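Local coordinates for (R)-specific enoyl-CoA hydratase (Pseudomonas aeruginosa, PDB 5CPG), which catalyses the (R)-specific hydration of trans-2-enoyl-CoA thioesters to (R)-3-hydroxyacyl-CoA, at residues E25-F31 / R56-L62; L66-I71 / L99-L103; Q85-R91 / Q127-A133. Where two conformers were deposited one is given. Residues are numbered along the deposited sequence.

A hot-dog fold wraps an antiparallel sheet around one long helix, and the three contacts sample this plan from its margin to its core. Contact 1 closes before the others open: helix 25-35 packs on the loop that leads into helix 62-73. Contacts 2 and 3 then interleave along the chain, the first setting helix 62-73 on strand 98-109, the second pairing strands 81-89 and 127-136 of the same sheet. Their centres lie about 11 Å apart, and the two meet where I67 packs on Q85, L87 and V129 and I71 on A133. The centre of contact 1 lies about 15 and 17 Å from theirs; its M61 packs on L87 and F89. All three touch the second subunit.

Contact 1: residues E25-F31 / R56-L62; sequences ERDLQLF and RIAHGML
A helix can meet an extended loop through a few well-placed side chains, as here. Helix 25-31 faces 56-62, extended from R56 to H59 and then closed by a type I turn, H59 to L62 (L62 N to H59 O 3.0 Å); CA atoms of L28 and A58 lie 5.8 Å apart. E25 (tt) reaches out to R56 (chi1 m, chi2 t, chi3 m), forming a salt bridge from OE2 to NH1 at 2.9 Å. L28, at chi1 -90° and chi2 39°, brings CD1 within 3.7 Å of A58 CB and CD2 within 3.8 Å of I57 O. F31 (t, chi2 88°) points into the turn, CZ 3.7 Å from M61 CB and CD1 4.0 Å from L62 CD1. Its ring meets H59 (m) obliquely, centroids 4.9 Å apart and planes at 43°. H59 NE2 donates to D37 O, and its ring stacks on H42. Such packing is characteristic of the surroundings of the hydratase 2 motif, which holds D37 and H42, in hot-dog (R)-hydratases.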
loop_
_atom_site.group_PDB
_atom_site.type_symbol
_atom_site.label_atom_id
_atom_site.label_comp_id
_atom_site.label_asym_id
_atom_site.label_seq_id
_atom_site.Cartn_x
_atom_site.Cartn_y
_atom_site.Cartn_z
ATOM N N GLU A 25 -11.615 -12.526 -3.752
ATOM C CA GLU A 25 -10.518 -13.426 -3.438
ATOM C C GLU A 25 -9.256 -13.014 -4.195
ATOM O O GLU A 25 -8.154 -13.081 -3.706
ATOM C CB GLU A 25 -10.911 -14.860 -3.821
ATOM C CG GLU A 25 -9.786 -15.850 -3.556
ATOM C CD GLU A 25 -10.112 -17.284 -3.900
ATOM O OE1 GLU A 25 -10.562 -17.512 -5.041
ATOM O OE2 GLU A 25 -9.873 -18.167 -3.036
ATOM N N ARG A 26 -9.449 -12.583 -5.417
ATOM C CA ARG A 26 -8.330 -12.289 -6.282
ATOM C C ARG A 26 -7.559 -11.077 -5.776
ATOM O O ARG A 26 -6.349 -11.013 -5.918
ATOM C CB ARG A 26 -8.887 -12.050 -7.678
ATOM C CG ARG A 26 -7.990 -12.265 -8.790
ATOM C CD ARG A 26 -8.827 -12.273 -10.043
ATOM N NE ARG A 26 -8.109 -11.517 -11.041
ATOM C CZ ARG A 26 -7.311 -12.060 -11.947
ATOM N NH1 ARG A 26 -7.168 -13.375 -12.003
ATOM N NH2 ARG A 26 -6.667 -11.276 -12.793
ATOM N N ASP A 27 -8.271 -10.146 -5.138
ATOM C CA ASP A 27 -7.607 -8.966 -4.535
ATOM C C ASP A 27 -6.714 -9.369 -3.385
ATOM O O ASP A 27 -5.593 -8.870 -3.245
ATOM C CB ASP A 27 -8.647 -7.975 -4.098
ATOM C CG ASP A 27 -9.495 -7.535 -5.271
ATOM O OD1 ASP A 27 -8.953 -6.849 -6.131
ATOM O OD2 ASP A 27 -10.669 -7.912 -5.374
ATOM N N LEU A 28 -7.194 -10.305 -2.581
ATOM C CA LEU A 28 -6.410 -10.804 -1.438
ATOM C C LEU A 28 -5.189 -11.493 -1.975
ATOM O O LEU A 28 -4.094 -11.307 -1.467
ATOM C CB LEU A 28 -7.260 -11.757 -0.563
ATOM C CG LEU A 28 -8.069 -11.160 0.600
ATOM C CD1 LEU A 28 -8.683 -9.824 0.211
ATOM C CD2 LEU A 28 -9.123 -12.157 1.093
ATOM N N GLN A 29 -5.362 -12.306 -3.025
ATOM C CA GLN A 29 -4.231 -13.049 -3.562
ATOM C C GLN A 29 -3.210 -12.115 -4.254
ATOM O O GLN A 29 -2.023 -12.278 -4.066
ATOM C CB GLN A 29 -4.708 -14.098 -4.545
ATOM C CG GLN A 29 -5.495 -15.193 -3.869
ATOM C CD GLN A 29 -6.229 -16.050 -4.863
ATOM O OE1 GLN A 29 -6.662 -15.572 -5.913
ATOM N NE2 GLN A 29 -6.410 -17.310 -4.518
ATOM N N LEU A 30 -3.682 -11.142 -5.030
ATOM C CA LEU A 30 -2.766 -10.231 -5.683
ATOM C C LEU A 30 -1.990 -9.415 -4.635
ATOM O O LEU A 30 -0.789 -9.163 -4.805
ATOM C CB LEU A 30 -3.522 -9.267 -6.631
ATOM C CG LEU A 30 -4.076 -10.017 -7.829
ATOM C CD1 LEU A 30 -5.114 -9.130 -8.496
ATOM C CD2 LEU A 30 -2.954 -10.396 -8.841
ATOM N N PHE A 31 -2.660 -8.969 -3.565
ATOM C CA PHE A 31 -1.937 -8.109 -2.635
ATOM C C PHE A 31 -0.872 -8.902 -1.894
ATOM O O PHE A 31 0.229 -8.389 -1.632
ATOM C CB PHE A 31 -2.877 -7.419 -1.654
ATOM C CG PHE A 31 -2.209 -6.314 -0.904
ATOM C CD1 PHE A 31 -2.169 -5.026 -1.423
ATOM C CD2 PHE A 31 -1.572 -6.566 0.294
ATOM C CE1 PHE A 31 -1.504 -4.001 -0.721
ATOM C CE2 PHE A 31 -0.946 -5.557 0.979
ATOM C CZ PHE A 31 -0.915 -4.267 0.467
ATOM N N ARG A 56 -11.836 -15.217 5.407
ATOM C CA ARG A 56 -10.611 -14.464 5.134
ATOM C C ARG A 56 -10.859 -12.949 5.201
ATOM O O ARG A 56 -11.955 -12.461 4.959
ATOM C CB ARG A 56 -10.042 -14.863 3.785
ATOM C CG ARG A 56 -9.335 -16.235 3.777
ATOM C CD ARG A 56 -9.053 -16.672 2.363
ATOM N NE ARG A 56 -10.292 -16.993 1.665
ATOM C CZ ARG A 56 -10.340 -17.417 0.416
ATOM N NH1 ARG A 56 -9.220 -17.559 -0.280
ATOM N NH2 ARG A 56 -11.508 -17.687 -0.152
ATOM N N ILE A 57 -9.812 -12.203 5.524
ATOM C CA ILE A 57 -9.919 -10.741 5.584
ATOM C C ILE A 57 -8.817 -10.122 4.696
ATOM O O ILE A 57 -7.808 -10.762 4.409
ATOM C CB ILE A 57 -9.792 -10.196 7.035
ATOM C CG1 ILE A 57 -8.392 -10.418 7.588
ATOM C CG2 ILE A 57 -10.796 -10.877 7.969
ATOM C CD1 ILE A 57 -8.194 -9.812 8.954
ATOM N N ALA A 58 -9.015 -8.865 4.313
ATOM C CA ALA A 58 -8.059 -8.188 3.429
ATOM C C ALA A 58 -6.899 -7.676 4.252
ATOM O O ALA A 58 -7.029 -7.444 5.461
ATOM C CB ALA A 58 -8.744 -7.022 2.702
ATOM N N HIS A 59 -5.763 -7.499 3.601
ATOM C CA HIS A 59 -4.647 -6.798 4.236
ATOM C C HIS A 59 -5.035 -5.359 4.494
ATOM O O HIS A 59 -5.613 -4.707 3.633
ATOM C CB HIS A 59 -3.420 -6.849 3.330
ATOM C CG HIS A 59 -3.067 -8.231 2.848
ATOM N ND1 HIS A 59 -3.743 -8.866 1.834
ATOM C CD2 HIS A 59 -2.051 -9.051 3.200
ATOM C CE1 HIS A 59 -3.166 -10.040 1.590
ATOM N NE2 HIS A 59 -2.133 -10.169 2.407
ATOM N N GLY A 60 -4.696 -4.843 5.675
ATOM C CA GLY A 60 -5.040 -3.458 5.957
ATOM C C GLY A 60 -4.530 -2.503 4.912
ATOM O O GLY A 60 -5.228 -1.562 4.534
ATOM N N MET A 61 -3.309 -2.746 4.431
ATOM C CA MET A 61 -2.683 -1.832 3.495
ATOM C C MET A 61 -3.266 -1.892 2.072
ATOM O O MET A 61 -2.882 -1.086 1.237
ATOM C CB MET A 61 -1.171 -2.099 3.466
ATOM C CG MET A 61 -0.306 -1.163 2.646
ATOM S SD MET A 61 -0.446 0.560 3.151
ATOM C CE MET A 61 0.467 0.504 4.696
ATOM N N LEU A 62 -4.171 -2.845 1.803
ATOM C CA LEU A 62 -4.916 -2.819 0.535
ATOM C C LEU A 62 -5.610 -1.438 0.389
ATOM O O LEU A 62 -5.653 -0.870 -0.712
ATOM C CB LEU A 62 -5.930 -3.966 0.455
ATOM C CG LEU A 62 -6.826 -3.999 -0.808
ATOM C CD1 LEU A 62 -5.988 -4.168 -2.063
ATOM C CD2 LEU A 62 -7.870 -5.101 -0.700
#

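Contact 2: residues L66-I71 / L99-L103; sequences LISAAI and LKVEL
In the core of a hot-dog fold a helix lies obliquely across the concave side of a sheet, and this pair is a compact example. Helix 66-71 crosses strand 99-103 at -50°, their axes 8.9 Å apart at closest approach; I67 and V101 bring their CA atoms to 6.3 Å, I71 and L103 to 7.6 Å. Along the strand L99, V101 and L103 turn toward the helix, while K100 and E102 turn away; the carboxylate of E102 makes a salt bridge with R119 on the next strand.

L66 (mt) comes first: its CD1 lies 4.0 Å from CD1 of L99 (mt), and its CB 3.9 Å from CG2 of V101 (t). I67 (mt) flanks the same valine, CG1 to CG1 4.2 Å, and also packs on L87 and V120. The next two residues are given to other neighbours: S68 packs on M61 and A69 on D37 of the second subunit. A70 points back at the sheet, its CB 3.9 Å from V101 CG1 and 3.8 Å from CD1 of L103 (mt); so small a side chain lets the valine and leucine settle close to the helix. I71 (mt) finishes the row with its CG1 3.9 Å from L103 CD1.

Every touching residue is buried, and the side chains that meet are aliphatic throughout. With neither a polar bond nor a charge between the segments, cohesion rests on the hydrophobic effect and shape fit, while backbone hydrogen bonds such as A70 N to L66 O (3.0 Å) stay within the helix and those of the strand go to its neighbours in the sheet.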
loop_
_atom_site.group_PDB
_atom_site.type_symbol
_atom_site.label_atom_id
_atom_site.label_comp_id
_atom_site.label_asym_id
_atom_site.label_seq_id
_atom_site.Cartn_x
_atom_site.Cartn_y
_atom_site.Cartn_z
ATOM N N LEU A 66 -5.513 1.293 -2.790
ATOM C CA LEU A 66 -6.695 1.862 -3.460
ATOM C C LEU A 66 -6.670 3.386 -3.415
ATOM O O LEU A 66 -6.944 4.027 -4.407
ATOM C CB LEU A 66 -7.977 1.324 -2.793
ATOM C CG LEU A 66 -8.121 -0.193 -2.968
ATOM C CD1 LEU A 66 -9.327 -0.666 -2.176
ATOM C CD2 LEU A 66 -8.288 -0.525 -4.467
ATOM N N ILE A 67 -6.310 3.957 -2.256
ATOM C CA ILE A 67 -6.167 5.402 -2.128
ATOM C C ILE A 67 -5.174 5.933 -3.161
ATOM O O ILE A 67 -5.445 6.934 -3.823
ATOM C CB ILE A 67 -5.713 5.791 -0.711
ATOM C CG1 ILE A 67 -6.905 5.655 0.243
ATOM C CG2 ILE A 67 -5.167 7.216 -0.676
ATOM C CD1 ILE A 67 -6.513 5.683 1.763
ATOM N N SER A 68 -4.027 5.264 -3.292
ATOM C CA SER A 68 -2.995 5.794 -4.201
ATOM C C SER A 68 -3.488 5.765 -5.626
ATOM O O SER A 68 -3.176 6.676 -6.404
ATOM C CB SER A 68 -1.681 5.015 -4.078
ATOM O OG SER A 68 -1.816 3.696 -4.560
ATOM N N ALA A 69 -4.261 4.740 -5.985
ATOM C CA ALA A 69 -4.769 4.654 -7.372
ATOM C C ALA A 69 -5.855 5.734 -7.604
ATOM O O ALA A 69 -5.951 6.292 -8.709
ATOM C CB ALA A 69 -5.308 3.247 -7.665
ATOM N N ALA A 70 -6.660 6.022 -6.578
ATOM C CA ALA A 70 -7.681 7.077 -6.710
ATOM C C ALA A 70 -7.008 8.395 -6.996
ATOM O O ALA A 70 -7.441 9.164 -7.835
ATOM C CB ALA A 70 -8.516 7.191 -5.447
ATOM N N ILE A 71 -5.931 8.668 -6.283
ATOM C CA ILE A 71 -5.259 9.957 -6.443
ATOM C C ILE A 71 -4.613 10.016 -7.830
ATOM O O ILE A 71 -4.738 10.985 -8.591
ATOM C CB ILE A 71 -4.211 10.148 -5.347
ATOM C CG1 ILE A 71 -4.892 10.274 -3.961
ATOM C CG2 ILE A 71 -3.253 11.307 -5.688
ATOM C CD1 ILE A 71 -3.869 10.403 -2.830
ATOM N N LEU A 99 -15.484 -1.478 -1.092
ATOM C CA LEU A 99 -14.938 -0.258 -0.499
ATOM C C LEU A 99 -15.138 0.923 -1.422
ATOM O O LEU A 99 -15.074 0.814 -2.635
ATOM C CB LEU A 99 -13.439 -0.423 -0.196
ATOM C CG LEU A 99 -13.103 -1.560 0.732
ATOM C CD1 LEU A 99 -11.582 -1.566 0.971
ATOM C CD2 LEU A 99 -13.857 -1.426 2.044
ATOM N N LYS A 100 -15.341 2.085 -0.809
ATOM C CA LYS A 100 -15.386 3.335 -1.534
ATOM C C LYS A 100 -14.337 4.282 -0.970
ATOM O O LYS A 100 -14.373 4.581 0.236
ATOM C CB LYS A 100 -16.783 3.967 -1.423
ATOM C CG LYS A 100 -16.867 5.358 -2.015
ATOM C CD LYS A 100 -18.243 5.948 -1.770
ATOM C CE LYS A 100 -18.618 5.817 -0.274
ATOM N NZ LYS A 100 -19.974 6.372 0.088
ATOM N N VAL A 101 -13.383 4.663 -1.803
ATOM C CA VAL A 101 -12.419 5.693 -1.454
ATOM C C VAL A 101 -13.046 7.045 -1.736
ATOM O O VAL A 101 -13.594 7.274 -2.832
ATOM C CB VAL A 101 -11.109 5.575 -2.255
ATOM C CG1 VAL A 101 -10.234 6.780 -1.989
ATOM C CG2 VAL A 101 -10.395 4.261 -1.900
ATOM N N GLU A 102 -13.021 7.903 -0.733
ATOM C CA GLU A 102 -13.460 9.286 -0.916
ATOM C C GLU A 102 -12.262 10.216 -0.777
ATOM O O GLU A 102 -11.589 10.182 0.244
ATOM C CB GLU A 102 -14.532 9.663 0.101
ATOM C CG GLU A 102 -15.014 11.102 -0.178
ATOM C CD GLU A 102 -15.871 11.726 0.917
ATOM O OE1 GLU A 102 -15.489 11.708 2.110
ATOM O OE2 GLU A 102 -16.940 12.260 0.560
ATOM N N LEU A 103 -12.014 11.011 -1.795
ATOM C CA LEU A 103 -10.926 11.994 -1.750
ATOM C C LEU A 103 -11.550 13.348 -1.547
ATOM O O LEU A 103 -12.597 13.633 -2.116
ATOM C CB LEU A 103 -10.113 12.004 -3.044
ATOM C CG LEU A 103 -9.465 10.681 -3.450
ATOM C CD1 LEU A 103 -8.694 10.895 -4.744
ATOM C CD2 LEU A 103 -8.559 10.198 -2.305
#

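Contact 3: residues Q85-R91 / Q127-A133; sequences QTLRFTR and QVVDGEA
No beta-carbon could be fitted at G131: at phi 169° and psi -177° it would fall 2.0 Å from T86 O and jam against the preceding carbonyl. Without one, G131 CA comes to 3.2 Å from T86 O in a CA-H...O contact. Around this point strands 85-89 and 127-133 run antiparallel at 160°, their axes 4.6 Å apart at closest. R88 and D130 form the hydrogen-bonded pair (R88 N to D130 O 2.6 Å, D130 N to R88 O 3.0 Å), Q85 with A133 and F89 with V129 non-hydrogen-bonded ones; T86 N adds a bond to E132 O at 2.8 Å.

Q85, L87, F89, V129 and A133 occupy the face turned to helix 62-73 of the hot-dog fold, where L87 CD2 meets V129 CG1 at 3.8 Å. Strand 81-89 is the outermost of its chain on this side, and residues Q85 to R88 pair antiparallel with a strand of the second subunit, so the sheet continues through the dimer.

The other face carries a salt-bridge network. R88 (chi1 m, chi2 t, chi3 m) sets NH2 2.9 Å from D130 OD2 and 3.0 Å from E132 OE1, with NH1 2.8 Å from E132 OE2; E132 bends back in chi1 p to receive it. A water joins R88 NE (2.8 Å) to D130 OD2 (3.0 Å).

Beyond F89 the strand ends beside V128 and V129, which form a classic bulge against V120 of the neighbouring strand. There V128 O accepts from T90 N at 2.8 Å and weakly from R91 N at 3.3 Å, while R91 NH1 reaches Q127 O at 2.8 Å.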
loop_
_atom_site.group_PDB
_atom_site.type_symbol
_atom_site.label_atom_id
_atom_site.label_comp_id
_atom_site.label_asym_id
_atom_site.label_seq_id
_atom_site.Cartn_x
_atom_site.Cartn_y
_atom_site.Cartn_z
ATOM N N GLN A 85 1.783 10.103 2.751
ATOM C CA GLN A 85 0.460 9.576 3.053
ATOM C C GLN A 85 0.405 9.157 4.491
ATOM O O GLN A 85 1.296 8.428 4.988
ATOM C CB GLN A 85 0.158 8.376 2.128
ATOM C CG GLN A 85 -1.117 7.621 2.456
ATOM C CD GLN A 85 -2.355 8.404 2.015
ATOM O OE1 GLN A 85 -2.477 8.753 0.855
ATOM N NE2 GLN A 85 -3.277 8.662 2.951
ATOM N N THR A 86 -0.695 9.526 5.149
ATOM C CA THR A 86 -0.970 9.013 6.479
ATOM C C THR A 86 -2.202 8.131 6.447
ATOM O O THR A 86 -3.136 8.420 5.761
ATOM C CB THR A 86 -1.137 10.163 7.483
ATOM O OG1 THR A 86 0.045 10.966 7.431
ATOM C CG2 THR A 86 -1.335 9.654 8.903
ATOM N N LEU A 87 -2.150 7.050 7.183
ATOM C CA LEU A 87 -3.259 6.103 7.230
ATOM C C LEU A 87 -3.580 5.739 8.662
ATOM O O LEU A 87 -2.688 5.400 9.463
ATOM C CB LEU A 87 -2.910 4.815 6.450
ATOM C CG LEU A 87 -2.628 5.049 4.971
ATOM C CD1 LEU A 87 -1.937 3.794 4.381
ATOM C CD2 LEU A 87 -3.931 5.284 4.215
ATOM N N ARG A 88 -4.860 5.762 8.998
ATOM C CA ARG A 88 -5.252 5.159 10.277
ATOM C C ARG A 88 -6.252 4.066 9.931
ATOM O O ARG A 88 -7.224 4.312 9.215
ATOM C CB ARG A 88 -5.851 6.206 11.197
ATOM C CG ARG A 88 -4.860 7.321 11.519
ATOM C CD ARG A 88 -5.472 8.522 12.238
ATOM N NE ARG A 88 -6.321 9.386 11.395
ATOM C CZ ARG A 88 -5.860 10.362 10.606
ATOM N NH1 ARG A 88 -4.549 10.605 10.477
ATOM N NH2 ARG A 88 -6.702 11.101 9.913
ATOM N N PHE A 89 -5.999 2.865 10.429
ATOM C CA PHE A 89 -6.812 1.680 10.106
ATOM C C PHE A 89 -7.863 1.495 11.208
ATOM O O PHE A 89 -7.551 1.118 12.337
ATOM C CB PHE A 89 -5.937 0.435 9.956
ATOM C CG PHE A 89 -4.816 0.599 8.953
ATOM C CD1 PHE A 89 -5.055 0.502 7.584
ATOM C CD2 PHE A 89 -3.514 0.835 9.390
ATOM C CE1 PHE A 89 -4.036 0.674 6.666
ATOM C CE2 PHE A 89 -2.484 0.976 8.497
ATOM C CZ PHE A 89 -2.718 0.918 7.135
ATOM N N THR A 90 -9.102 1.798 10.860
ATOM C CA THR A 90 -10.177 1.947 11.843
ATOM C C THR A 90 -10.960 0.678 12.039
ATOM O O THR A 90 -11.269 0.286 13.165
ATOM C CB THR A 90 -11.123 3.042 11.400
ATOM O OG1 THR A 90 -10.352 4.197 11.097
ATOM C CG2 THR A 90 -12.104 3.397 12.567
ATOM N N ARG A 91 -11.224 0.007 10.932
ATOM C CA ARG A 91 -12.013 -1.232 10.944
ATOM C C ARG A 91 -11.406 -2.239 9.986
ATOM O O ARG A 91 -10.887 -1.855 8.954
ATOM C CB ARG A 91 -13.474 -0.957 10.538
ATOM C CG ARG A 91 -14.275 -0.114 11.558
ATOM C CD ARG A 91 -15.656 0.252 11.040
ATOM N NE ARG A 91 -16.477 0.924 12.073
ATOM C CZ ARG A 91 -16.425 2.226 12.336
ATOM N NH1 ARG A 91 -15.595 3.015 11.647
ATOM N NH2 ARG A 91 -17.207 2.750 13.283
ATOM N N GLN A 127 -16.600 3.793 8.279
ATOM C CA GLN A 127 -15.250 4.152 7.798
ATOM C C GLN A 127 -14.212 3.078 8.189
ATOM O O GLN A 127 -14.106 2.678 9.341
ATOM C CB GLN A 127 -14.862 5.540 8.341
ATOM C CG GLN A 127 -13.542 6.069 7.780
ATOM C CD GLN A 127 -13.363 7.553 8.057
ATOM O OE1 GLN A 127 -14.139 8.138 8.787
ATOM N NE2 GLN A 127 -12.352 8.162 7.455
ATOM N N VAL A 128 -13.438 2.595 7.220
ATOM C CA VAL A 128 -12.429 1.585 7.518
ATOM C C VAL A 128 -11.014 2.173 7.582
ATOM O O VAL A 128 -10.159 1.643 8.259
ATOM C CB VAL A 128 -12.487 0.439 6.514
ATOM C CG1 VAL A 128 -13.850 -0.232 6.587
ATOM C CG2 VAL A 128 -12.222 0.910 5.120
ATOM N N VAL A 129 -10.818 3.298 6.928
ATOM C CA VAL A 129 -9.522 3.997 6.946
ATOM C C VAL A 129 -9.754 5.490 6.940
ATOM O O VAL A 129 -10.616 6.001 6.233
ATOM C CB VAL A 129 -8.617 3.596 5.708
ATOM C CG1 VAL A 129 -7.406 4.514 5.571
ATOM C CG2 VAL A 129 -8.172 2.208 5.844
ATOM N N ASP A 130 -8.952 6.200 7.733
ATOM C CA ASP A 130 -8.928 7.641 7.676
ATOM C C ASP A 130 -7.501 8.063 7.390
ATOM O O ASP A 130 -6.551 7.359 7.737
ATOM C CB ASP A 130 -9.409 8.246 9.005
ATOM C CG ASP A 130 -9.703 9.709 8.896
ATOM O OD1 ASP A 130 -10.093 10.164 7.798
ATOM O OD2 ASP A 130 -9.498 10.422 9.905
ATOM N N GLY A 131 -7.333 9.219 6.793
ATOM C CA GLY A 131 -5.971 9.663 6.540
ATOM C C GLY A 131 -5.897 10.856 5.634
ATOM O O GLY A 131 -6.899 11.423 5.220
ATOM N N GLU A 132 -4.669 11.267 5.328
ATOM C CA GLU A 132 -4.489 12.380 4.433
ATOM C C GLU A 132 -3.221 12.184 3.586
ATOM O O GLU A 132 -2.283 11.504 4.009
ATOM C CB GLU A 132 -4.436 13.698 5.240
ATOM C CG GLU A 132 -3.584 13.644 6.531
ATOM C CD GLU A 132 -4.283 13.025 7.793
ATOM O OE1 GLU A 132 -5.538 12.998 7.886
ATOM O OE2 GLU A 132 -3.550 12.575 8.718
ATOM N N ALA A 133 -3.251 12.718 2.369
ATOM C CA ALA A 133 -2.122 12.640 1.452
ATOM C C ALA A 133 -1.522 14.023 1.221
ATOM O O ALA A 133 -2.247 15.024 1.236
ATOM C CB ALA A 133 -2.576 12.063 0.120
HETATM O O HOH W 1 -8.901 8.828 12.319
#